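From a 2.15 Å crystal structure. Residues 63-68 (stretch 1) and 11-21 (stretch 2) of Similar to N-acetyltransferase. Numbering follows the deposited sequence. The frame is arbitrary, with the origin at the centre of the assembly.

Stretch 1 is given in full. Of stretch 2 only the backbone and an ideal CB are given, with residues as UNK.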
ATOM      1  N   SER A  63      29.065  -2.658  21.994  1.00 21.00           N
ATOM      2  CA  SER A  63      27.640  -2.612  22.308  1.00 21.78           C
ATOM      3  C   SER A  63      26.753  -3.182  21.202  1.00 17.58           C
ATOM      4  O   SER A  63      26.875  -2.807  20.034  1.00 20.87           O
ATOM      5  CB  SER A  63      27.211  -1.181  22.643  1.00 28.46           C
ATOM      6  OG  SER A  63      27.688  -0.796  23.922  1.00 29.28           O
ATOM      7  N   VAL A  64      25.856  -4.087  21.588  1.00 18.27           N
ATOM      8  CA  VAL A  64      24.841  -4.616  20.685  1.00 17.70           C
ATOM      9  C   VAL A  64      23.756  -3.558  20.427  1.00 17.77           C
ATOM     10  O   VAL A  64      22.958  -3.238  21.315  1.00 20.39           O
ATOM     11  CB  VAL A  64      24.200  -5.901  21.256  1.00 20.36           C
ATOM     12  CG1 VAL A  64      22.967  -6.318  20.438  1.00 18.47           C
ATOM     13  CG2 VAL A  64      25.223  -7.037  21.312  1.00 22.75           C
ATOM     14  N   LEU A  65      23.727  -3.026  19.206  1.00 13.21           N
ATOM     15  CA  LEU A  65      22.791  -1.956  18.863  1.00 14.34           C
ATOM     16  C   LEU A  65      21.630  -2.470  18.033  1.00 18.37           C
ATOM     17  O   LEU A  65      20.674  -1.731  17.764  1.00 12.15           O
ATOM     18  CB  LEU A  65      23.501  -0.826  18.109  1.00 14.78           C
ATOM     19  CG  LEU A  65      24.697  -0.196  18.839  1.00 20.41           C
ATOM     20  CD1 LEU A  65      25.277   0.968  18.041  1.00 24.02           C
ATOM     21  CD2 LEU A  65      24.319   0.257  20.248  1.00 17.61           C
ATOM     22  N   GLY A  66      21.709  -3.721  17.588  1.00 16.16           N
ATOM     23  CA  GLY A  66      20.547  -4.257  16.892  1.00 17.41           C
ATOM     24  C   GLY A  66      20.589  -5.759  16.768  1.00 16.30           C
ATOM     25  O   GLY A  66      21.660  -6.351  16.907  1.00 15.17           O
ATOM     26  N   PHE A  67      19.438  -6.380  16.516  1.00 12.93           N
ATOM     27  CA  PHE A  67      19.415  -7.822  16.253  1.00 11.32           C
ATOM     28  C   PHE A  67      18.338  -8.191  15.246  1.00 14.00           C
ATOM     29  O   PHE A  67      17.456  -7.387  14.960  1.00 12.32           O
ATOM     30  CB  PHE A  67      19.306  -8.642  17.545  1.00 13.55           C
ATOM     31  CG  PHE A  67      17.917  -8.743  18.102  1.00 13.63           C
ATOM     32  CD1 PHE A  67      17.408  -7.742  18.922  1.00 13.45           C
ATOM     33  CD2 PHE A  67      17.133  -9.867  17.842  1.00 13.79           C
ATOM     34  CE1 PHE A  67      16.114  -7.848  19.456  1.00 15.78           C
ATOM     35  CE2 PHE A  67      15.849  -9.982  18.374  1.00 16.37           C
ATOM     36  CZ  PHE A  67      15.337  -8.970  19.178  1.00 13.12           C
ATOM     37  N   ALA A  68      18.440  -9.396  14.688  1.00 13.01           N
ATOM     38  CA  ALA A  68      17.557  -9.830  13.606  1.00 11.35           C
ATOM     39  C   ALA A  68      17.526 -11.338  13.492  1.00 16.70           C
ATOM     40  O   ALA A  68      18.527 -12.015  13.729  1.00 13.95           O
ATOM     41  CB  ALA A  68      17.992  -9.230  12.287  1.00 11.12           C
ATOM     42  N   UNK A  11      25.768 -14.278  25.717  1.00 28.88           N
ATOM     43  CA  UNK A  11      26.186 -13.037  26.366  1.00 31.96           C
ATOM     44  C   UNK A  11      25.557 -11.785  25.744  1.00 32.46           C
ATOM     45  O   UNK A  11      25.684 -10.688  26.292  1.00 36.33           O
ATOM     46  CB  UNK A  11      27.711 -12.921  26.310  1.00 31.96           C
ATOM     47  N   UNK A  12      24.875 -11.949  24.612  1.00 22.63           N
ATOM     48  CA  UNK A  12      24.193 -10.831  23.967  1.00 23.58           C
ATOM     49  C   UNK A  12      22.757 -10.648  24.486  1.00 21.81           C
ATOM     50  O   UNK A  12      22.172  -9.567  24.357  1.00 22.04           O
ATOM     51  CB  UNK A  12      24.175 -11.042  22.452  1.00 23.58           C
ATOM     52  N   UNK A  13      22.208 -11.706  25.083  1.00 22.52           N
ATOM     53  CA  UNK A  13      20.771 -11.771  25.364  1.00 22.61           C
ATOM     54  C   UNK A  13      20.223 -10.587  26.174  1.00 23.25           C
ATOM     55  O   UNK A  13      19.174 -10.016  25.836  1.00 23.68           O
ATOM     56  CB  UNK A  13      20.468 -13.068  26.116  1.00 22.61           C
ATOM     57  N   UNK A  14      20.943 -10.186  27.215  1.00 24.44           N
ATOM     58  CA  UNK A  14      20.484  -9.062  28.024  1.00 26.83           C
ATOM     59  C   UNK A  14      20.277  -7.827  27.155  1.00 24.02           C
ATOM     60  O   UNK A  14      19.194  -7.225  27.184  1.00 22.31           O
ATOM     61  CB  UNK A  14      21.483  -8.762  29.144  1.00 26.83           C
ATOM     62  N   UNK A  15      21.276  -7.509  26.327  1.00 18.20           N
ATOM     63  CA  UNK A  15      21.172  -6.360  25.421  1.00 15.88           C
ATOM     64  C   UNK A  15      19.964  -6.571  24.525  1.00 13.83           C
ATOM     65  O   UNK A  15      19.090  -5.697  24.405  1.00 18.24           O
ATOM     66  CB  UNK A  15      22.445  -6.181  24.591  1.00 15.88           C
ATOM     67  N   UNK A  16      19.877  -7.774  23.957  1.00 16.85           N
ATOM     68  CA  UNK A  16      18.778  -8.098  23.052  1.00 19.99           C
ATOM     69  C   UNK A  16      17.470  -7.870  23.797  1.00 20.09           C
ATOM     70  O   UNK A  16      16.576  -7.167  23.299  1.00 18.16           O
ATOM     71  CB  UNK A  16      18.879  -9.537  22.541  1.00 19.99           C
ATOM     72  N   UNK A  17      17.397  -8.379  25.026  1.00 22.97           N
ATOM     73  CA  UNK A  17      16.158  -8.270  25.795  1.00 22.89           C
ATOM     74  C   UNK A  17      15.742  -6.806  25.890  1.00 23.99           C
ATOM     75  O   UNK A  17      14.593  -6.460  25.579  1.00 25.98           O
ATOM     76  CB  UNK A  17      16.327  -8.873  27.191  1.00 22.89           C
ATOM     77  N   UNK A  18      16.696  -5.942  26.233  1.00 25.23           N
ATOM     78  CA  UNK A  18      16.363  -4.542  26.471  1.00 26.33           C
ATOM     79  C   UNK A  18      15.729  -3.986  25.213  1.00 22.22           C
ATOM     80  O   UNK A  18      14.626  -3.412  25.257  1.00 25.64           O
ATOM     81  CB  UNK A  18      17.597  -3.730  26.870  1.00 26.33           C
ATOM     82  N   UNK A  19      16.396  -4.229  24.084  1.00 17.78           N
ATOM     83  CA  UNK A  19      15.942  -3.678  22.815  1.00 17.57           C
ATOM     84  C   UNK A  19      14.495  -4.130  22.594  1.00 19.08           C
ATOM     85  O   UNK A  19      13.599  -3.301  22.383  1.00 18.38           O
ATOM     86  CB  UNK A  19      16.846  -4.120  21.662  1.00 17.57           C
ATOM     87  N   UNK A  20      14.266  -5.436  22.749  1.00 20.33           N
ATOM     88  CA  UNK A  20      12.958  -6.021  22.480  1.00 18.38           C
ATOM     89  C   UNK A  20      11.943  -5.374  23.396  1.00 16.32           C
ATOM     90  O   UNK A  20      10.893  -4.921  22.939  1.00 17.92           O
ATOM     91  CB  UNK A  20      12.974  -7.539  22.668  1.00 18.38           C
ATOM     92  N   UNK A  21      12.279  -5.273  24.679  1.00 16.12           N
ATOM     93  CA  UNK A  21      11.294  -4.760  25.624  1.00 20.85           C
ATOM     94  C   UNK A  21      10.976  -3.296  25.365  1.00 19.58           C
ATOM     95  O   UNK A  21       9.833  -2.872  25.552  1.00 16.20           O
ATOM     96  CB  UNK A  21      11.794  -4.938  27.059  1.00 20.85           C
TER

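The strand 63-68 packs against the helical segment at 51° between their N-to-C directions, with axes 8.5 Å apart at closest approach, and it offers the helix Val64 and Phe67. No hydrogen bond joins the two stretches, so the packing is by shape and apolar contact.

Position 11 has nothing of the strand within 5.5 Å of its CB, and almost any side chain would do; it is Glu11, which makes no contact here. Position 12 points toward the strand, its ideal CB 4.3 Å from Val64 CG2. A small or medium side chain, apolar or polar, would suit. The residue is Asp12, whose OD1 lies 3.8 Å from Val64 CG2 and is hydrogen-bonded elsewhere in the structure; its backbone O accepts from the N of residue 16 at 2.9 Å.

Positions 13 and 14, with helical backbone angles, are out of reach of the strand, which therefore sets no preference. They are Leu13 and Asn14.

Position 15 is the tightest: its ideal CB already stands 3.8 Å from Val64 CB, and 6.2 Å separates its CA from Val64 CA. With so little space a small residue is favoured, and Ala15 fits, its CB touching Val64 CB.

At position 16 CA-to-CB points sideways, yet the ideal CB is 4.3 Å from Phe67 CD1, above one face of the aromatic ring. A branched or long aliphatic chain could cover that ring. Ile16 does so: its CG2 sits 3.6 Å from the centroid of the Phe67 ring and 12° off the normal, a CH-pi contact over one face.

Position 17 points away and position 18 is out of reach, leaving both free of demands from the strand; they are Leu17 and Ala18.

Position 19 points toward the strand, with the ideal CB 4.4 Å from Phe67 CE1 and room to extend along the backbone of residues 64-66. Leucine, isoleucine or methionine would be plausible. The residue is Ile19, with chi1 m and chi2 t. Its CD1 packs against the strand backbone, 3.8 Å from Val64 O and 4.0 Å from Gly66 N, while its CG2 lies at the ring edge, 4.3 Å from Phe67 CE1.

Position 20 points sideways, its ideal CB 4.5 Å from Phe67 CZ, so a large apolar or aromatic group could graze the ring tip. Tyr20 places CD1 4.2 Å from Phe67 CZ, near the plane of the phenylalanine ring. Position 21 is out of reach and is Asn21, whose amide is hydrogen-bonded elsewhere in the structure.

Stretch 2, residues 11-21: EDLNAILAIYN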
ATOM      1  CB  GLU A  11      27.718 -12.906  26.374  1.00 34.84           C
ATOM      2  CG  GLU A  11      28.455 -13.811  25.380  1.00 41.34           C
ATOM      3  CD  GLU A  11      28.565 -15.256  25.855  1.00 43.32           C
ATOM      4  OE1 GLU A  11      28.495 -16.169  25.002  1.00 38.26           O
ATOM      5  OE2 GLU A  11      28.726 -15.479  27.078  1.00 44.89           O
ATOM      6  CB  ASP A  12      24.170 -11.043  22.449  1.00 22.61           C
ATOM      7  CG  ASP A  12      25.559 -11.102  21.838  1.00 23.90           C
ATOM      8  OD1 ASP A  12      26.479 -10.428  22.347  1.00 24.43           O
ATOM      9  OD2 ASP A  12      25.725 -11.827  20.831  1.00 26.46           O
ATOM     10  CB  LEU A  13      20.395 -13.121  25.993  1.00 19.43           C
ATOM     11  CG  LEU A  13      20.549 -14.311  25.038  1.00 20.78           C
ATOM     12  CD1 LEU A  13      20.155 -15.612  25.699  1.00 22.75           C
ATOM     13  CD2 LEU A  13      19.724 -14.121  23.766  1.00 18.26           C
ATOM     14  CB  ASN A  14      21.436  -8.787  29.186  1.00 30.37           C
ATOM     15  CG  ASN A  14      21.290  -9.805  30.297  1.00 37.41           C
ATOM     16  OD1 ASN A  14      22.082 -10.738  30.406  1.00 43.56           O
ATOM     17  ND2 ASN A  14      20.261  -9.639  31.119  1.00 39.90           N
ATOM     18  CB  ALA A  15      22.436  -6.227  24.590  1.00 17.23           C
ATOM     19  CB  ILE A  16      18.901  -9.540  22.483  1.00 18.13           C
ATOM     20  CG1 ILE A  16      19.960  -9.565  21.370  1.00 15.37           C
ATOM     21  CG2 ILE A  16      17.559 -10.044  21.949  1.00 15.45           C
ATOM     22  CD1 ILE A  16      20.407 -10.960  20.939  1.00 10.57           C
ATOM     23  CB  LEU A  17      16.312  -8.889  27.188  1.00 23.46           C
ATOM     24  CG  LEU A  17      15.061  -8.899  28.077  1.00 22.94           C
ATOM     25  CD1 LEU A  17      13.965  -9.717  27.459  1.00 18.66           C
ATOM     26  CD2 LEU A  17      15.379  -9.426  29.463  1.00 24.44           C
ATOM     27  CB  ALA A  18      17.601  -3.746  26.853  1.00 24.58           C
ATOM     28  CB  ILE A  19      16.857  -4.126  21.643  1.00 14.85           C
ATOM     29  CG1 ILE A  19      18.283  -3.603  21.842  1.00 12.67           C
ATOM     30  CG2 ILE A  19      16.315  -3.638  20.316  1.00 14.06           C
ATOM     31  CD1 ILE A  19      19.255  -4.060  20.734  1.00 13.16           C
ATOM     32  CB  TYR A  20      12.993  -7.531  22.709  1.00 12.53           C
ATOM     33  CG  TYR A  20      11.776  -8.302  22.222  1.00 13.88           C
ATOM     34  CD1 TYR A  20      11.531  -8.476  20.864  1.00 13.99           C
ATOM     35  CD2 TYR A  20      10.907  -8.905  23.126  1.00 14.63           C
ATOM     36  CE1 TYR A  20      10.433  -9.218  20.423  1.00 15.23           C
ATOM     37  CE2 TYR A  20       9.821  -9.643  22.703  1.00 16.13           C
ATOM     38  CZ  TYR A  20       9.586  -9.794  21.351  1.00 18.64           C
ATOM     39  OH  TYR A  20       8.503 -10.532  20.942  1.00 20.19           O
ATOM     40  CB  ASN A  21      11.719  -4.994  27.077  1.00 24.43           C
ATOM     41  CG  ASN A  21      11.417  -6.399  27.545  1.00 23.68           C
ATOM     42  OD1 ASN A  21      10.573  -7.088  26.963  1.00 22.80           O
ATOM     43  ND2 ASN A  21      12.094  -6.832  28.609  1.00 20.00           N
TER
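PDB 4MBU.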